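Local atomic coordinates of MlnD (Bacillus methylotrophicus, PDB entry 5IL5), a protein that is a polyketide synthase of the macrolactin pathway, represented here by its dehydratase domain, which probably removes water from carrier-bound 3-hydroxyacyl intermediates. Residues L57-K62 with F69-Q74. Sequence-based numbering, arbitrary orientation.
Sequences LYIKTK and FPFLSQ
In the N-terminal hotdog fold of this double-hotdog dehydratase domain, strand 59-61 runs past the loop that leads from strand 68-69 into helix 74-86. No hydrogen bond links 57-62 to 69-74; apolar side chains and one carbonyl make the contact, mostly buried. The Leu57 and Phe69 side chains run alongside each other in the same direction. With CG of Phe69 anti to its backbone N (chi1 -171°), the ring swings back toward Leu57, bringing CE1 to 4.1 Å from Leu57 CD1. Leu57 O approaches the same ring obliquely, 3.7 Å from Phe69 CD1, and also lies 3.8 Å from Pro70 CD. The Pro70 ring reaches both Leu57 and Ile59, with CD 4.2 Å from Leu57 CB in the loop before the strand and CB 4.3 Å from Ile59 CG2 at its start. Ile59 has CG1 between its backbone N and carbonyl carbon (chi1 61°), which directs CD1 to the Phe71 ring, and the two side chains cross at about a right angle. Strand 179-181 pairs with 59-61 and packs Tyr179 and Cys181 on Ile59, while helix 215-229 touches Leu57 and Pro70, so the second hotdog region helps enclose the contact. Phe71 opens a type I turn to Gln74 that leads into helix 74-86, and Ile59 CD1 meets the Phe71 ring obliquely, 3.9 Å from CE2.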
loop_
_atom_site.group_PDB
_atom_site.type_symbol
_atom_site.label_atom_id
_atom_site.label_comp_id
_atom_site.label_asym_id
_atom_site.label_seq_id
_atom_site.Cartn_x
_atom_site.Cartn_y
_atom_site.Cartn_z
ATOM N N LEU A 57 22.132 8.956 -7.528
ATOM C CA LEU A 57 22.872 9.142 -6.288
ATOM C C LEU A 57 23.652 7.875 -5.965
ATOM O O LEU A 57 23.054 6.820 -5.731
ATOM C CB LEU A 57 21.914 9.491 -5.147
ATOM C CG LEU A 57 20.807 10.507 -5.461
ATOM C CD1 LEU A 57 19.708 10.421 -4.416
ATOM C CD2 LEU A 57 21.342 11.929 -5.548
ATOM N N TYR A 58 24.980 7.980 -5.963
ATOM C CA TYR A 58 25.835 6.868 -5.579
ATOM C C TYR A 58 27.087 7.402 -4.893
ATOM O O TYR A 58 27.500 8.544 -5.117
ATOM C CB TYR A 58 26.216 5.994 -6.788
ATOM C CG TYR A 58 26.910 6.736 -7.906
ATOM C CD1 TYR A 58 28.280 6.976 -7.871
ATOM C CD2 TYR A 58 26.196 7.184 -9.011
ATOM C CE1 TYR A 58 28.913 7.655 -8.898
ATOM C CE2 TYR A 58 26.822 7.861 -10.042
ATOM C CZ TYR A 58 28.180 8.093 -9.980
ATOM O OH TYR A 58 28.802 8.768 -11.004
ATOM N N ILE A 59 27.685 6.561 -4.044
ATOM C CA ILE A 59 29.002 6.822 -3.479
ATOM C C ILE A 59 29.882 5.615 -3.764
ATOM O O ILE A 59 29.401 4.528 -4.091
ATOM C CB ILE A 59 28.973 7.116 -1.958
ATOM C CG1 ILE A 59 28.424 5.930 -1.159
ATOM C CG2 ILE A 59 28.139 8.351 -1.666
ATOM C CD1 ILE A 59 28.752 6.006 0.333
ATOM N N LYS A 60 31.189 5.826 -3.645
ATOM C CA LYS A 60 32.178 4.763 -3.742
ATOM C C LYS A 60 33.149 4.897 -2.581
ATOM O O LYS A 60 33.472 6.012 -2.163
ATOM C CB LYS A 60 32.949 4.826 -5.061
ATOM C CG LYS A 60 32.086 5.059 -6.292
ATOM C CD LYS A 60 32.940 5.170 -7.555
ATOM C CE LYS A 60 32.084 5.288 -8.809
ATOM N NZ LYS A 60 32.891 5.383 -10.054
ATOM N N THR A 61 33.587 3.766 -2.038
ATOM C CA THR A 61 34.616 3.757 -1.010
ATOM C C THR A 61 35.731 2.809 -1.415
ATOM O O THR A 61 35.563 1.951 -2.283
ATOM C CB THR A 61 34.065 3.352 0.361
ATOM O OG1 THR A 61 33.636 1.989 0.330
ATOM C CG2 THR A 61 32.912 4.254 0.744
ATOM N N LYS A 62 36.891 2.995 -0.789
ATOM C CA LYS A 62 38.016 2.099 -1.026
ATOM C C LYS A 62 37.730 0.673 -0.571
ATOM O O LYS A 62 38.462 -0.243 -0.962
ATOM C CB LYS A 62 39.258 2.646 -0.325
ATOM C CG LYS A 62 39.094 2.816 1.177
ATOM C CD LYS A 62 40.304 3.497 1.800
ATOM C CE LYS A 62 40.041 3.872 3.252
ATOM N NZ LYS A 62 41.269 4.364 3.943
ATOM N N PHE A 69 24.440 3.284 -2.799
ATOM C CA PHE A 69 23.519 4.346 -2.447
ATOM C C PHE A 69 23.973 4.974 -1.132
ATOM O O PHE A 69 24.323 4.251 -0.194
ATOM C CB PHE A 69 22.097 3.808 -2.298
ATOM C CG PHE A 69 21.062 4.880 -2.143
ATOM C CD1 PHE A 69 20.595 5.576 -3.242
ATOM C CD2 PHE A 69 20.560 5.199 -0.894
ATOM C CE1 PHE A 69 19.650 6.568 -3.099
ATOM C CE2 PHE A 69 19.610 6.192 -0.749
ATOM C CZ PHE A 69 19.155 6.876 -1.852
ATOM N N PRO A 70 23.981 6.304 -1.027
ATOM C CA PRO A 70 24.523 6.940 0.181
ATOM C C PRO A 70 23.873 6.395 1.444
ATOM O O PRO A 70 22.664 6.155 1.491
ATOM C CB PRO A 70 24.209 8.427 -0.023
ATOM C CG PRO A 70 23.232 8.487 -1.156
ATOM C CD PRO A 70 23.531 7.306 -2.007
ATOM N N PHE A 71 24.693 6.213 2.479
ATOM C CA PHE A 71 24.207 5.622 3.720
ATOM C C PHE A 71 23.067 6.433 4.317
ATOM O O PHE A 71 21.967 5.915 4.535
ATOM C CB PHE A 71 25.350 5.507 4.730
ATOM C CG PHE A 71 26.367 4.476 4.375
ATOM C CD1 PHE A 71 26.062 3.134 4.502
ATOM C CD2 PHE A 71 27.630 4.834 3.935
ATOM C CE1 PHE A 71 26.986 2.167 4.186
ATOM C CE2 PHE A 71 28.561 3.866 3.611
ATOM C CZ PHE A 71 28.237 2.528 3.739
ATOM N N LEU A 72 23.318 7.713 4.597
ATOM C CA LEU A 72 22.440 8.458 5.488
ATOM C C LEU A 72 21.109 8.836 4.849
ATOM O O LEU A 72 20.165 9.167 5.573
ATOM C CB LEU A 72 23.155 9.721 5.971
ATOM C CG LEU A 72 24.423 9.507 6.811
ATOM C CD1 LEU A 72 24.913 10.809 7.427
ATOM C CD2 LEU A 72 24.216 8.449 7.888
ATOM N N SER A 73 20.985 8.753 3.526
ATOM C CA SER A 73 19.696 9.034 2.908
ATOM C C SER A 73 18.634 8.031 3.323
ATOM O O SER A 73 17.444 8.263 3.086
ATOM C CB SER A 73 19.823 9.042 1.388
ATOM O OG SER A 73 20.340 10.275 0.921
ATOM N N GLN A 74 19.041 6.917 3.923
ATOM C CA GLN A 74 18.091 5.957 4.465
ATOM C C GLN A 74 17.267 6.560 5.591
ATOM O O GLN A 74 16.149 6.104 5.854
ATOM C CB GLN A 74 18.859 4.735 4.942
ATOM C CG GLN A 74 19.476 3.988 3.793
ATOM C CD GLN A 74 20.491 2.967 4.232
ATOM O OE1 GLN A 74 20.148 1.924 4.780
ATOM N NE2 GLN A 74 21.757 3.255 3.971
#